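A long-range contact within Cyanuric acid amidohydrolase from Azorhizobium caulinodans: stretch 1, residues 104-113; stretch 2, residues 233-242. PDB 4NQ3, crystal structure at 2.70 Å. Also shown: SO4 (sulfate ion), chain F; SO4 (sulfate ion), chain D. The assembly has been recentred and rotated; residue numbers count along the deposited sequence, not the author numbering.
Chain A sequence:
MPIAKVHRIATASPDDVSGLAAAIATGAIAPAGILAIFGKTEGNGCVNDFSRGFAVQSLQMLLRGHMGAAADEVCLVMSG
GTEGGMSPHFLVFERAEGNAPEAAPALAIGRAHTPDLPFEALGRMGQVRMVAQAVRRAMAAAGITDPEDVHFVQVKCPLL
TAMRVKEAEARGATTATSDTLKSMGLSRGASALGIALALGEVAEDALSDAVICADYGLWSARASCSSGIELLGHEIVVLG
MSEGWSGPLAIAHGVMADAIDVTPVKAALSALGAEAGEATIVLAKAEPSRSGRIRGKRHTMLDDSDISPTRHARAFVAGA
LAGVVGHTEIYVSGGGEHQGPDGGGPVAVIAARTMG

Stretch 1 (104-113) APALAIGRAH
Stretch 2 (233-242) GHEIVVLGMS

Antiparallel strands illustrate how backbone pairing fixes register while side chains alternate between two faces, and residues 106-113 and 235-242 of this amidohydrolase are a compact example. Both are extended (phi/psi -132/119 at Val237, -134/147 at Gly110, and a nearly fully extended -160/-176 at Gly240), their N-to-C directions 138° apart. Between them, the two stretches bury 733 Å², both sides summed.

Along stretch 2, Gly233 makes no contact and His234 (chi1 m) leads its ring away. Glu235 (m, chi2 -98°) faces His113 (m, chi2 -108°), CA atoms 4.9 Å apart; its end bends back so that His113 ND1 gives a weak hydrogen bond to Glu235 OE2 at 2.8 Å. Next comes a hydrogen-bonded pair: Ile236 N to Ala112 O, 2.8 Å, and Ala112 N to Ile236 O, 3.0 Å. Ile236 (m, p) shares a face with Ala112, whose short CB lies 4.3 Å from Ile236 CB.

Val237 (t) returns to the Glu235 face, opposite Arg111, where the CA atoms approach to 4.4 Å. Arg111 (p, t, t) leads its end away, and its NE donates to O4 of the chain D sulfate at 2.8 Å. Val237 CG1 instead packs 4.3 Å from Ile109 CG2. Val238 (t) pairs with Gly110: Val238 N to Gly110 O is 2.7 Å, Gly110 N to Val238 O 2.9 Å. Gly110 has no side chain, so at this pair only Val238 puts one on the face it shares with Ile236.

Leu239 (m, t) meets Ile109 (m, t) on the other face, CD2 to CG1 4.0 Å, an apolar fit suited to burial. Gly240 N reaches Ala108 O at 3.0 Å, and Ala108 N reaches Gly240 O at 2.7 Å; with Gly240 bare, Ala108 alone supplies a side chain here. Selenomethionine Met241 (m, m, m) diverges from Leu107 (t, p) but curls its end back, CE lying 3.6 Å from Pro105 O. Ser242 (t) closes the ladder: Ser242 N to Ala106 O and Ala106 N to Ser242 O are both 3.2 Å, while Ser242 CB rests 3.8 Å from the small Ala108 CB.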

# COMPACT_ATOMS: atom_id res chain seq x y z
N ALA A 104 -5.33 27.81 42.78
CA ALA A 104 -6.16 27.43 41.63
C ALA A 104 -5.83 26.02 41.07
O ALA A 104 -4.77 25.43 41.38
CB ALA A 104 -6.04 28.49 40.53
N PRO A 105 -6.76 25.48 40.24
CA PRO A 105 -6.78 24.14 39.64
C PRO A 105 -5.90 24.04 38.39
O PRO A 105 -5.79 25.02 37.63
CB PRO A 105 -8.25 23.95 39.29
CG PRO A 105 -8.71 25.31 38.94
CD PRO A 105 -7.95 26.25 39.84
N ALA A 106 -5.27 22.88 38.19
CA ALA A 106 -4.31 22.69 37.10
C ALA A 106 -4.39 21.29 36.54
O ALA A 106 -5.18 20.49 37.00
CB ALA A 106 -2.88 22.97 37.58
N LEU A 107 -3.56 21.00 35.53
CA LEU A 107 -3.56 19.71 34.88
C LEU A 107 -3.28 18.63 35.91
O LEU A 107 -2.36 18.78 36.71
CB LEU A 107 -2.52 19.66 33.76
CG LEU A 107 -2.35 18.33 32.99
CD1 LEU A 107 -3.68 17.85 32.44
CD2 LEU A 107 -1.35 18.47 31.85
N ALA A 108 -4.10 17.58 35.91
CA ALA A 108 -3.88 16.41 36.75
C ALA A 108 -3.77 15.18 35.86
O ALA A 108 -4.41 15.11 34.81
CB ALA A 108 -5.00 16.23 37.75
N ILE A 109 -2.98 14.20 36.31
CA ILE A 109 -2.67 12.99 35.56
C ILE A 109 -2.83 11.75 36.41
O ILE A 109 -2.33 11.69 37.53
CB ILE A 109 -1.24 13.00 35.07
CG1 ILE A 109 -0.95 14.28 34.29
CG2 ILE A 109 -0.94 11.76 34.24
CD1 ILE A 109 0.50 14.55 34.26
N GLY A 110 -3.53 10.75 35.90
CA GLY A 110 -3.65 9.49 36.61
C GLY A 110 -3.41 8.33 35.67
O GLY A 110 -3.73 8.42 34.48
N ARG A 111 -2.83 7.25 36.17
CA ARG A 111 -2.59 6.11 35.29
C ARG A 111 -3.16 4.88 35.95
O ARG A 111 -3.39 4.88 37.15
CB ARG A 111 -1.10 5.91 35.03
CG ARG A 111 -0.34 5.94 36.28
CD ARG A 111 0.98 5.28 36.20
NE ARG A 111 1.64 5.45 37.49
CZ ARG A 111 2.94 5.30 37.70
NH1 ARG A 111 3.73 4.97 36.67
NH2 ARG A 111 3.45 5.50 38.92
N ALA A 112 -3.31 3.81 35.17
CA ALA A 112 -3.75 2.51 35.66
C ALA A 112 -3.48 1.47 34.58
O ALA A 112 -3.37 1.81 33.40
CB ALA A 112 -5.22 2.53 36.02
N HIS A 113 -3.38 0.20 34.99
CA HIS A 113 -3.06 -0.93 34.12
C HIS A 113 -4.16 -1.95 34.27
O HIS A 113 -5.03 -1.81 35.14
CB HIS A 113 -1.72 -1.56 34.50
CG HIS A 113 -0.61 -0.56 34.52
ND1 HIS A 113 0.38 -0.53 33.56
CD2 HIS A 113 -0.37 0.48 35.36
CE1 HIS A 113 1.20 0.48 33.83
NE2 HIS A 113 0.76 1.11 34.91
N GLY A 233 -2.93 -6.65 27.51
CA GLY A 233 -3.85 -5.91 28.38
C GLY A 233 -4.12 -4.47 27.95
O GLY A 233 -4.16 -4.15 26.75
N HIS A 234 -4.34 -3.59 28.93
CA HIS A 234 -4.62 -2.18 28.65
C HIS A 234 -3.71 -1.23 29.44
O HIS A 234 -3.30 -1.54 30.55
CB HIS A 234 -6.08 -1.82 28.97
CG HIS A 234 -7.09 -2.71 28.33
ND1 HIS A 234 -7.44 -3.94 28.84
CD2 HIS A 234 -7.84 -2.55 27.21
CE1 HIS A 234 -8.35 -4.50 28.07
NE2 HIS A 234 -8.62 -3.68 27.07
N GLU A 235 -3.42 -0.06 28.85
CA GLU A 235 -2.83 1.05 29.61
C GLU A 235 -3.84 2.17 29.65
O GLU A 235 -4.40 2.54 28.62
CB GLU A 235 -1.54 1.54 28.99
CG GLU A 235 -0.61 0.39 28.61
CD GLU A 235 0.45 0.13 29.66
OE1 GLU A 235 1.65 0.41 29.37
OE2 GLU A 235 0.11 -0.39 30.76
N ILE A 236 -4.10 2.72 30.83
CA ILE A 236 -5.04 3.81 30.96
C ILE A 236 -4.35 5.07 31.50
O ILE A 236 -3.60 5.02 32.49
CB ILE A 236 -6.19 3.43 31.89
CG1 ILE A 236 -7.12 2.44 31.19
CG2 ILE A 236 -6.99 4.66 32.28
CD1 ILE A 236 -6.60 1.04 31.20
N VAL A 237 -4.61 6.20 30.86
CA VAL A 237 -4.11 7.47 31.35
C VAL A 237 -5.24 8.48 31.35
O VAL A 237 -5.78 8.77 30.29
CB VAL A 237 -2.96 8.00 30.48
CG1 VAL A 237 -2.48 9.32 31.02
CG2 VAL A 237 -1.84 7.01 30.48
N VAL A 238 -5.58 9.00 32.53
CA VAL A 238 -6.65 10.00 32.67
C VAL A 238 -6.05 11.40 32.83
O VAL A 238 -5.24 11.63 33.71
CB VAL A 238 -7.54 9.69 33.90
CG1 VAL A 238 -8.45 10.84 34.20
CG2 VAL A 238 -8.31 8.42 33.71
N LEU A 239 -6.49 12.34 32.00
CA LEU A 239 -6.07 13.73 32.10
C LEU A 239 -7.24 14.62 32.47
O LEU A 239 -8.32 14.53 31.87
CB LEU A 239 -5.46 14.21 30.77
CG LEU A 239 -4.36 13.35 30.20
CD1 LEU A 239 -4.01 13.85 28.82
CD2 LEU A 239 -3.16 13.41 31.11
N GLY A 240 -7.04 15.51 33.44
CA GLY A 240 -8.14 16.34 33.87
C GLY A 240 -7.64 17.56 34.60
O GLY A 240 -6.44 17.80 34.67
N MSE A 241 -8.59 18.34 35.11
CA MSE A 241 -8.30 19.46 36.00
C MSE A 241 -8.66 19.08 37.43
O MSE A 241 -9.61 18.33 37.68
CB MSE A 241 -9.06 20.69 35.56
CG MSE A 241 -8.76 21.08 34.16
SE MSE A 241 -7.00 21.88 34.03
CE MSE A 241 -7.44 23.62 34.78
N SER A 242 -7.88 19.60 38.37
CA SER A 242 -8.08 19.29 39.77
C SER A 242 -7.66 20.43 40.66
O SER A 242 -6.65 21.07 40.39
CB SER A 242 -7.30 18.04 40.17
OG SER A 242 -7.23 17.93 41.59
S SO4 F . -3.35 -0.21 38.67
O1 SO4 F . -4.55 0.07 39.47
O2 SO4 F . -2.62 -1.37 39.19
O3 SO4 F . -3.76 -0.52 37.31
O4 SO4 F . -2.48 0.97 38.70
S SO4 D . 0.76 6.32 41.29
O1 SO4 D . 0.77 5.15 42.17
O2 SO4 D . -0.20 7.35 41.74
O3 SO4 D . 2.11 6.89 41.24
O4 SO4 D . 0.33 5.87 39.96